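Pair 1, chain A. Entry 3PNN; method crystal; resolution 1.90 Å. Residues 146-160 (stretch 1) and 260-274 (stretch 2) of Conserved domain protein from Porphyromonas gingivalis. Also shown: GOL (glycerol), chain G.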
# COMPACT_ATOMS: atom_id res chain seq x y z
N GLN A 146 -6.33 -19.27 -6.88
CA GLN A 146 -7.49 -18.50 -6.42
C GLN A 146 -7.42 -18.44 -4.90
O GLN A 146 -7.32 -19.47 -4.24
CB GLN A 146 -8.80 -19.19 -6.84
CG GLN A 146 -10.10 -18.56 -6.27
CD GLN A 146 -11.32 -19.52 -6.30
OE1 GLN A 146 -11.25 -20.64 -5.81
NE2 GLN A 146 -12.42 -19.06 -6.88
N GLY A 147 -7.46 -17.24 -4.33
CA GLY A 147 -7.63 -17.12 -2.89
C GLY A 147 -6.37 -17.46 -2.10
O GLY A 147 -6.45 -17.72 -0.89
N GLU A 148 -5.22 -17.48 -2.77
CA GLU A 148 -3.93 -17.63 -2.09
C GLU A 148 -3.10 -16.36 -2.27
O GLU A 148 -2.58 -16.09 -3.35
CB GLU A 148 -3.17 -18.87 -2.60
CG GLU A 148 -4.03 -20.13 -2.50
CD GLU A 148 -3.29 -21.41 -2.85
OE1 GLU A 148 -2.11 -21.55 -2.46
OE2 GLU A 148 -3.90 -22.29 -3.51
N TYR A 149 -3.01 -15.56 -1.21
CA TYR A 149 -2.41 -14.23 -1.27
C TYR A 149 -1.25 -14.14 -0.28
O TYR A 149 -0.90 -15.14 0.37
CB TYR A 149 -3.46 -13.18 -0.88
CG TYR A 149 -4.77 -13.25 -1.65
CD1 TYR A 149 -4.80 -13.60 -2.99
CD2 TYR A 149 -5.98 -12.94 -1.02
CE1 TYR A 149 -6.00 -13.64 -3.71
CE2 TYR A 149 -7.19 -12.97 -1.73
CZ TYR A 149 -7.19 -13.32 -3.07
OH TYR A 149 -8.38 -13.38 -3.78
N CYS A 150 -0.66 -12.95 -0.16
CA CYS A 150 0.42 -12.73 0.80
C CYS A 150 0.50 -11.26 1.23
O CYS A 150 -0.15 -10.38 0.66
CB CYS A 150 1.76 -13.19 0.22
SG CYS A 150 2.31 -12.21 -1.24
N MSE A 151 1.27 -11.01 2.28
CA MSE A 151 1.59 -9.63 2.65
C MSE A 151 2.98 -9.63 3.22
O MSE A 151 3.44 -10.64 3.74
CB MSE A 151 0.60 -9.03 3.66
CG MSE A 151 0.47 -9.73 5.00
SE MSE A 151 -0.22 -8.51 6.42
CE MSE A 151 1.49 -8.09 7.27
N VAL A 152 3.65 -8.49 3.12
CA VAL A 152 5.01 -8.38 3.65
C VAL A 152 4.87 -7.77 5.03
O VAL A 152 4.38 -6.65 5.18
CB VAL A 152 5.91 -7.55 2.74
CG1 VAL A 152 7.31 -7.35 3.40
CG2 VAL A 152 6.08 -8.24 1.38
N GLY A 153 5.23 -8.54 6.04
CA GLY A 153 5.10 -8.09 7.41
C GLY A 153 6.29 -7.26 7.85
O GLY A 153 7.43 -7.53 7.45
N TYR A 154 6.02 -6.24 8.66
CA TYR A 154 7.04 -5.47 9.36
C TYR A 154 6.81 -5.60 10.87
O TYR A 154 5.77 -6.08 11.29
CB TYR A 154 7.00 -4.02 8.90
CG TYR A 154 7.44 -3.89 7.46
CD1 TYR A 154 8.78 -3.65 7.15
CD2 TYR A 154 6.54 -4.08 6.41
CE1 TYR A 154 9.21 -3.56 5.83
CE2 TYR A 154 6.96 -4.00 5.09
CZ TYR A 154 8.29 -3.74 4.81
OH TYR A 154 8.71 -3.67 3.49
N ARG A 155 7.79 -5.19 11.68
CA ARG A 155 7.63 -5.26 13.14
C ARG A 155 7.23 -3.88 13.67
O ARG A 155 7.87 -2.88 13.35
CB ARG A 155 8.92 -5.75 13.81
CG ARG A 155 9.24 -7.25 13.56
CD ARG A 155 10.17 -7.49 12.37
NE ARG A 155 10.42 -8.92 12.16
CZ ARG A 155 11.26 -9.65 12.89
NH1 ARG A 155 11.94 -9.08 13.88
NH2 ARG A 155 11.42 -10.95 12.64
N VAL A 156 6.18 -3.83 14.48
CA VAL A 156 5.60 -2.55 14.88
C VAL A 156 6.62 -1.62 15.53
O VAL A 156 6.61 -0.41 15.27
CB VAL A 156 4.38 -2.73 15.80
CG1 VAL A 156 4.81 -3.32 17.16
CG2 VAL A 156 3.66 -1.38 15.99
N GLY A 157 7.51 -2.18 16.34
CA GLY A 157 8.49 -1.37 17.06
C GLY A 157 9.46 -0.63 16.16
O GLY A 157 10.10 0.34 16.57
N ASN A 158 9.57 -1.10 14.92
CA ASN A 158 10.42 -0.45 13.92
C ASN A 158 9.67 0.61 13.11
O ASN A 158 10.26 1.25 12.24
CB ASN A 158 10.98 -1.49 12.94
CG ASN A 158 11.92 -2.49 13.59
OD1 ASN A 158 12.63 -2.18 14.55
ND2 ASN A 158 11.93 -3.71 13.06
N THR A 159 8.38 0.80 13.38
CA THR A 159 7.56 1.67 12.53
C THR A 159 6.95 2.85 13.28
O THR A 159 6.01 3.47 12.78
CB THR A 159 6.40 0.89 11.87
OG1 THR A 159 5.41 0.56 12.86
CG2 THR A 159 6.92 -0.39 11.18
N LEU A 160 7.47 3.16 14.46
CA LEU A 160 6.85 4.21 15.27
C LEU A 160 7.47 5.57 14.99
O LEU A 160 8.50 5.66 14.32
CB LEU A 160 6.99 3.88 16.76
CG LEU A 160 6.54 2.46 17.11
CD1 LEU A 160 6.83 2.17 18.58
CD2 LEU A 160 5.07 2.25 16.78
N GLY A 260 -12.71 -18.07 5.27
CA GLY A 260 -11.94 -19.17 4.72
C GLY A 260 -11.75 -19.13 3.20
O GLY A 260 -11.10 -20.02 2.64
N ARG A 261 -12.29 -18.12 2.53
CA ARG A 261 -12.14 -18.02 1.07
C ARG A 261 -10.75 -17.62 0.62
O ARG A 261 -10.38 -17.85 -0.53
CB ARG A 261 -13.18 -17.09 0.45
CG ARG A 261 -14.59 -17.68 0.48
CD ARG A 261 -15.56 -16.88 -0.36
NE ARG A 261 -15.82 -15.55 0.18
CZ ARG A 261 -16.53 -14.61 -0.45
NH1 ARG A 261 -17.05 -14.87 -1.65
NH2 ARG A 261 -16.71 -13.42 0.10
N ALA A 262 -9.98 -17.00 1.50
CA ALA A 262 -8.60 -16.66 1.18
C ALA A 262 -7.67 -17.01 2.33
O ALA A 262 -8.08 -17.05 3.49
CB ALA A 262 -8.46 -15.20 0.83
N SER A 263 -6.43 -17.29 1.98
CA SER A 263 -5.38 -17.44 2.98
C SER A 263 -4.29 -16.47 2.59
O SER A 263 -4.07 -16.21 1.40
CB SER A 263 -4.85 -18.87 3.01
OG SER A 263 -4.32 -19.24 1.74
N VAL A 264 -3.62 -15.91 3.58
CA VAL A 264 -2.63 -14.87 3.31
C VAL A 264 -1.36 -15.28 4.05
O VAL A 264 -1.36 -15.34 5.28
CB VAL A 264 -3.11 -13.49 3.82
CG1 VAL A 264 -2.02 -12.42 3.57
CG2 VAL A 264 -4.44 -13.07 3.14
N GLU A 265 -0.30 -15.57 3.31
CA GLU A 265 0.98 -15.87 3.97
C GLU A 265 1.68 -14.57 4.33
O GLU A 265 1.79 -13.66 3.49
CB GLU A 265 1.89 -16.73 3.09
CG GLU A 265 3.28 -16.93 3.75
CD GLU A 265 4.26 -17.77 2.93
OE1 GLU A 265 3.94 -18.16 1.79
OE2 GLU A 265 5.37 -18.05 3.43
N VAL A 266 2.16 -14.47 5.56
CA VAL A 266 2.89 -13.28 6.00
C VAL A 266 4.39 -13.50 5.79
O VAL A 266 4.98 -14.42 6.37
CB VAL A 266 2.61 -12.95 7.49
CG1 VAL A 266 3.42 -11.71 7.92
CG2 VAL A 266 1.13 -12.73 7.72
N LEU A 267 5.00 -12.66 4.95
CA LEU A 267 6.41 -12.83 4.59
C LEU A 267 7.24 -11.93 5.50
O LEU A 267 7.09 -10.72 5.48
CB LEU A 267 6.62 -12.45 3.12
CG LEU A 267 5.67 -13.14 2.14
CD1 LEU A 267 5.74 -12.48 0.76
CD2 LEU A 267 6.00 -14.64 2.02
N ASP A 268 8.10 -12.53 6.31
CA ASP A 268 8.87 -11.77 7.30
C ASP A 268 10.16 -11.19 6.70
O ASP A 268 11.23 -11.76 6.89
CB ASP A 268 9.18 -12.65 8.52
CG ASP A 268 9.68 -11.84 9.73
OD1 ASP A 268 9.70 -10.59 9.66
OD2 ASP A 268 10.04 -12.46 10.76
N THR A 269 10.06 -10.07 6.01
CA THR A 269 11.23 -9.49 5.34
C THR A 269 12.28 -9.01 6.33
O THR A 269 11.96 -8.68 7.47
CB THR A 269 10.82 -8.31 4.41
OG1 THR A 269 11.98 -7.79 3.75
CG2 THR A 269 10.16 -7.19 5.22
N THR A 270 13.54 -8.97 5.89
CA THR A 270 14.60 -8.32 6.66
C THR A 270 14.67 -6.82 6.37
O THR A 270 15.42 -6.08 7.01
CB THR A 270 15.99 -8.93 6.35
OG1 THR A 270 16.18 -8.97 4.92
CG2 THR A 270 16.09 -10.35 6.93
N ALA A 271 13.90 -6.36 5.38
CA ALA A 271 13.88 -4.94 5.06
C ALA A 271 13.29 -4.15 6.22
O ALA A 271 12.49 -4.66 7.01
CB ALA A 271 13.07 -4.67 3.77
N ARG A 272 13.67 -2.88 6.31
CA ARG A 272 13.09 -1.97 7.28
C ARG A 272 12.35 -0.82 6.58
O ARG A 272 12.91 -0.16 5.70
CB ARG A 272 14.19 -1.41 8.18
CG ARG A 272 14.86 -2.49 9.03
CD ARG A 272 14.08 -2.69 10.31
NE ARG A 272 14.14 -1.47 11.10
CZ ARG A 272 15.00 -1.25 12.10
NH1 ARG A 272 14.99 -0.09 12.75
NH2 ARG A 272 15.88 -2.19 12.44
N TRP A 273 11.11 -0.58 7.00
CA TRP A 273 10.27 0.49 6.48
C TRP A 273 10.75 1.84 7.00
O TRP A 273 11.21 1.96 8.13
CB TRP A 273 8.82 0.27 6.92
CG TRP A 273 7.93 1.50 6.72
CD1 TRP A 273 7.16 1.78 5.64
CD2 TRP A 273 7.73 2.57 7.66
NE1 TRP A 273 6.50 2.98 5.83
CE2 TRP A 273 6.84 3.48 7.06
CE3 TRP A 273 8.23 2.85 8.93
CZ2 TRP A 273 6.42 4.65 7.70
CZ3 TRP A 273 7.83 4.02 9.56
CH2 TRP A 273 6.94 4.91 8.94
N PHE A 274 10.64 2.86 6.17
CA PHE A 274 10.54 4.21 6.71
C PHE A 274 9.67 5.14 5.88
O PHE A 274 9.33 4.85 4.73
CB PHE A 274 11.89 4.84 7.03
CG PHE A 274 12.90 4.68 5.96
CD1 PHE A 274 12.98 5.60 4.92
CD2 PHE A 274 13.81 3.62 6.00
CE1 PHE A 274 13.95 5.47 3.92
CE2 PHE A 274 14.78 3.49 5.01
CZ PHE A 274 14.85 4.41 3.97
C1 GOL G . -8.61 -22.89 -4.41
O1 GOL G . -8.36 -24.24 -4.09
C2 GOL G . -8.95 -22.12 -3.14
O2 GOL G . -7.77 -21.63 -2.56
C3 GOL G . -9.88 -20.96 -3.48
O3 GOL G . -10.50 -20.45 -2.33
O HOH W 1 9.63 -7.88 9.03
O HOH W 2 12.01 0.56 10.22
O HOH W 3 11.38 3.87 10.39

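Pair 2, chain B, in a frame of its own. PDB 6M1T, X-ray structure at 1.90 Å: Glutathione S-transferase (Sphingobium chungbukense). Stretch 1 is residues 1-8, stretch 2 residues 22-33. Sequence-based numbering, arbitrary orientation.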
# COMPACT_ATOMS: atom_id res chain seq x y z
N MET B 1 -3.25 -24.80 1.08
CA MET B 1 -3.23 -23.35 0.84
C MET B 1 -4.23 -23.04 -0.28
O MET B 1 -4.21 -23.74 -1.33
CB MET B 1 -1.83 -22.92 0.40
CG MET B 1 -1.55 -21.47 0.60
SD MET B 1 0.15 -21.08 1.04
CE MET B 1 0.98 -21.61 -0.45
N LYS B 2 -5.12 -22.08 -0.05
CA LYS B 2 -6.15 -21.70 -1.04
C LYS B 2 -5.94 -20.22 -1.34
O LYS B 2 -5.97 -19.39 -0.39
CB LYS B 2 -7.58 -21.86 -0.52
CG LYS B 2 -8.06 -23.27 -0.21
CD LYS B 2 -9.56 -23.32 -0.03
CE LYS B 2 -10.01 -24.30 1.02
NZ LYS B 2 -9.90 -23.69 2.37
N LEU B 3 -5.78 -19.89 -2.60
CA LEU B 3 -5.85 -18.51 -3.10
C LEU B 3 -7.23 -18.23 -3.69
O LEU B 3 -7.66 -18.97 -4.57
CB LEU B 3 -4.77 -18.32 -4.17
CG LEU B 3 -4.71 -16.90 -4.69
CD1 LEU B 3 -4.18 -15.92 -3.63
CD2 LEU B 3 -3.86 -16.86 -5.96
N PHE B 4 -7.88 -17.15 -3.22
CA PHE B 4 -9.19 -16.68 -3.69
C PHE B 4 -8.96 -15.64 -4.76
O PHE B 4 -8.24 -14.67 -4.48
CB PHE B 4 -10.05 -16.16 -2.54
CG PHE B 4 -10.41 -17.26 -1.58
CD1 PHE B 4 -9.51 -17.68 -0.61
CD2 PHE B 4 -11.62 -17.92 -1.71
CE1 PHE B 4 -9.84 -18.72 0.25
CE2 PHE B 4 -11.94 -18.95 -0.84
CZ PHE B 4 -11.06 -19.35 0.13
N ILE B 5 -9.51 -15.91 -5.94
CA ILE B 5 -9.28 -15.12 -7.16
C ILE B 5 -10.59 -14.67 -7.80
O ILE B 5 -11.64 -15.29 -7.60
CB ILE B 5 -8.42 -15.90 -8.18
CG1 ILE B 5 -9.13 -17.12 -8.78
CG2 ILE B 5 -7.10 -16.28 -7.54
CD1 ILE B 5 -8.49 -17.57 -10.10
N SER B 6 -10.43 -13.69 -8.68
CA SER B 6 -11.38 -13.37 -9.77
C SER B 6 -10.54 -13.20 -11.05
O SER B 6 -9.57 -12.46 -11.05
CB SER B 6 -12.17 -12.14 -9.40
OG SER B 6 -13.10 -11.87 -10.43
N PRO B 7 -10.83 -13.92 -12.15
CA PRO B 7 -9.93 -13.92 -13.31
C PRO B 7 -9.58 -12.52 -13.79
O PRO B 7 -10.49 -11.70 -14.01
CB PRO B 7 -10.68 -14.69 -14.39
CG PRO B 7 -11.60 -15.57 -13.59
CD PRO B 7 -12.03 -14.74 -12.39
N GLY B 8 -8.30 -12.26 -13.95
CA GLY B 8 -7.81 -11.00 -14.53
C GLY B 8 -7.70 -9.90 -13.48
O GLY B 8 -7.11 -8.82 -13.83
N GLY B 22 6.26 -22.95 -6.91
CA GLY B 22 5.92 -24.38 -6.92
C GLY B 22 5.15 -24.80 -5.68
O GLY B 22 5.11 -25.97 -5.38
N ALA B 23 4.54 -23.87 -4.96
CA ALA B 23 3.77 -24.18 -3.74
C ALA B 23 2.54 -25.01 -4.13
O ALA B 23 2.01 -24.84 -5.23
CB ALA B 23 3.37 -22.91 -3.03
N ALA B 24 2.13 -25.93 -3.25
CA ALA B 24 0.84 -26.64 -3.36
C ALA B 24 -0.24 -25.60 -3.09
O ALA B 24 -0.16 -24.89 -2.05
CB ALA B 24 0.78 -27.81 -2.37
N PHE B 25 -1.22 -25.48 -3.98
CA PHE B 25 -2.33 -24.53 -3.74
C PHE B 25 -3.55 -24.88 -4.59
O PHE B 25 -3.46 -25.55 -5.65
CB PHE B 25 -1.84 -23.09 -3.98
CG PHE B 25 -1.71 -22.70 -5.42
CD1 PHE B 25 -0.60 -23.04 -6.15
CD2 PHE B 25 -2.73 -22.00 -6.07
CE1 PHE B 25 -0.48 -22.71 -7.49
CE2 PHE B 25 -2.58 -21.60 -7.40
CZ PHE B 25 -1.49 -22.00 -8.12
N ASP B 26 -4.69 -24.42 -4.10
CA ASP B 26 -5.96 -24.42 -4.84
C ASP B 26 -6.19 -22.97 -5.25
O ASP B 26 -5.94 -22.09 -4.42
CB ASP B 26 -7.11 -24.95 -4.00
CG ASP B 26 -6.88 -26.35 -3.48
OD1 ASP B 26 -6.31 -27.15 -4.25
OD2 ASP B 26 -7.29 -26.63 -2.35
N ALA B 27 -6.63 -22.74 -6.47
CA ALA B 27 -7.12 -21.43 -6.92
C ALA B 27 -8.64 -21.51 -6.91
O ALA B 27 -9.17 -22.30 -7.68
CB ALA B 27 -6.59 -21.10 -8.29
N VAL B 28 -9.31 -20.71 -6.07
CA VAL B 28 -10.78 -20.79 -5.87
C VAL B 28 -11.40 -19.48 -6.37
O VAL B 28 -10.98 -18.43 -5.90
CB VAL B 28 -11.04 -21.06 -4.37
CG1 VAL B 28 -12.50 -21.04 -4.02
CG2 VAL B 28 -10.41 -22.40 -3.98
N LYS B 29 -12.34 -19.55 -7.32
CA LYS B 29 -12.99 -18.36 -7.93
C LYS B 29 -14.04 -17.78 -6.96
O LYS B 29 -14.76 -18.54 -6.26
CB LYS B 29 -13.57 -18.70 -9.30
CG LYS B 29 -12.52 -19.03 -10.35
CD LYS B 29 -13.07 -19.12 -11.78
CE LYS B 29 -13.36 -20.54 -12.24
NZ LYS B 29 -12.11 -21.25 -12.61
N VAL B 30 -14.10 -16.46 -6.90
CA VAL B 30 -15.15 -15.70 -6.18
C VAL B 30 -15.95 -14.89 -7.20
O VAL B 30 -15.33 -14.21 -8.07
CB VAL B 30 -14.53 -14.77 -5.12
CG1 VAL B 30 -15.61 -14.03 -4.32
CG2 VAL B 30 -13.57 -15.53 -4.21
N ASP B 31 -17.26 -14.85 -7.00
CA ASP B 31 -18.18 -13.95 -7.73
C ASP B 31 -18.16 -12.65 -6.94
O ASP B 31 -18.60 -12.66 -5.80
CB ASP B 31 -19.60 -14.53 -7.83
CG ASP B 31 -20.51 -13.66 -8.69
OD1 ASP B 31 -20.42 -12.38 -8.56
OD2 ASP B 31 -21.26 -14.23 -9.54
N LEU B 32 -17.54 -11.61 -7.48
CA LEU B 32 -17.28 -10.36 -6.70
C LEU B 32 -18.61 -9.60 -6.48
O LEU B 32 -18.71 -8.82 -5.51
CB LEU B 32 -16.23 -9.55 -7.46
CG LEU B 32 -14.81 -10.10 -7.34
CD1 LEU B 32 -13.85 -9.18 -8.05
CD2 LEU B 32 -14.42 -10.34 -5.86
N ALA B 33 -19.63 -9.89 -7.30
CA ALA B 33 -20.93 -9.19 -7.32
C ALA B 33 -21.77 -9.71 -6.17
O ALA B 33 -22.36 -8.89 -5.51
CB ALA B 33 -21.59 -9.35 -8.67

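Both pairs are two neighbouring parallel strands, separated by at least 113 residues in pair 1 but by as few as 22 in pair 2, whose axes cross at -29° in pair 1 and -30° in pair 2; 14 central residues superpose at 0.8 Å. The backbone supplies the first rule: each strand offers alternate residues to the other. In pair 1, Tyr A149 O accepts from Glu A265 N (3.0 Å), Met A151 N donates to Glu A265 O (3.0 Å), Met A151 O accepts from Leu A267 N (2.8 Å), and Gly A153 N donates to Leu A267 O (2.9 Å). Pair 2 repeats this at matched positions, from Asp B26 N to Met B1 O (2.9 Å) through to Ile B5 N to Val B28 O (2.9 Å). It then adds Val B30 N to Ile B5 O (2.8 Å), where the matched Thr A269 N instead bonds weakly to Leu A267 O within its own stretch.

On the face carrying Met A151 and Val A266, Met A151, a selenomethionine, lays its CG 3.9 Å from Val A264 CG1 and 4.1 Å from Val A266 CG2. The matched Leu B3 and Ala B27 are both smaller, and the neighbouring position makes up volume: Ile B5 reaches along the sheet until its CD1 lies 4.4 Å from Ala B27 CB. Its counterpart, Gly A153, has no side chain, and an ideal CB there would lie 2.9 Å from Val A266 CG1, a clash. A small residue on one strand thus accompanies a larger one on the other, in opposite senses in the two pairs. At the first matched position Tyr A149 sets its CB 4.1 Å from Val A264 CG2, while the matched Met B1 and Phe B25 meet CB to CB at 4.4 Å.

On the other face, Val A152 is matched by Phe B4. Val A152 CG1 touches Thr A269 CG2 at 3.4 Å; Phe B4 CB meets the matched Val B30 CG2 at 3.9 Å, and its CE2 also reaches Val B28 CG1 at 3.8 Å, where Val A152 CG2 stands 4.3 Å from the matched Leu A267 CD1. Leu A267 is longer than Val B28, and its CD1 comes 4.0 Å from Cys A150 SG. At the matched Lys B2, CD lies 4.1 Å from Val B28 CG2.

Past the ladder the solutions diverge. The Tyr A154 ring is held between Thr A269 CG2 and Trp A273 CB, over opposite faces; its counterpart Ser B6 offers only a small side chain, whose CB packs 3.7 Å from Leu B32 CD1. Arg A155 NH2 forms a salt bridge with Asp A268 OD2 (2.8 Å), whereas the matched Pro B7 and Lys B29 merely touch, CG to CD, at 4.2 Å.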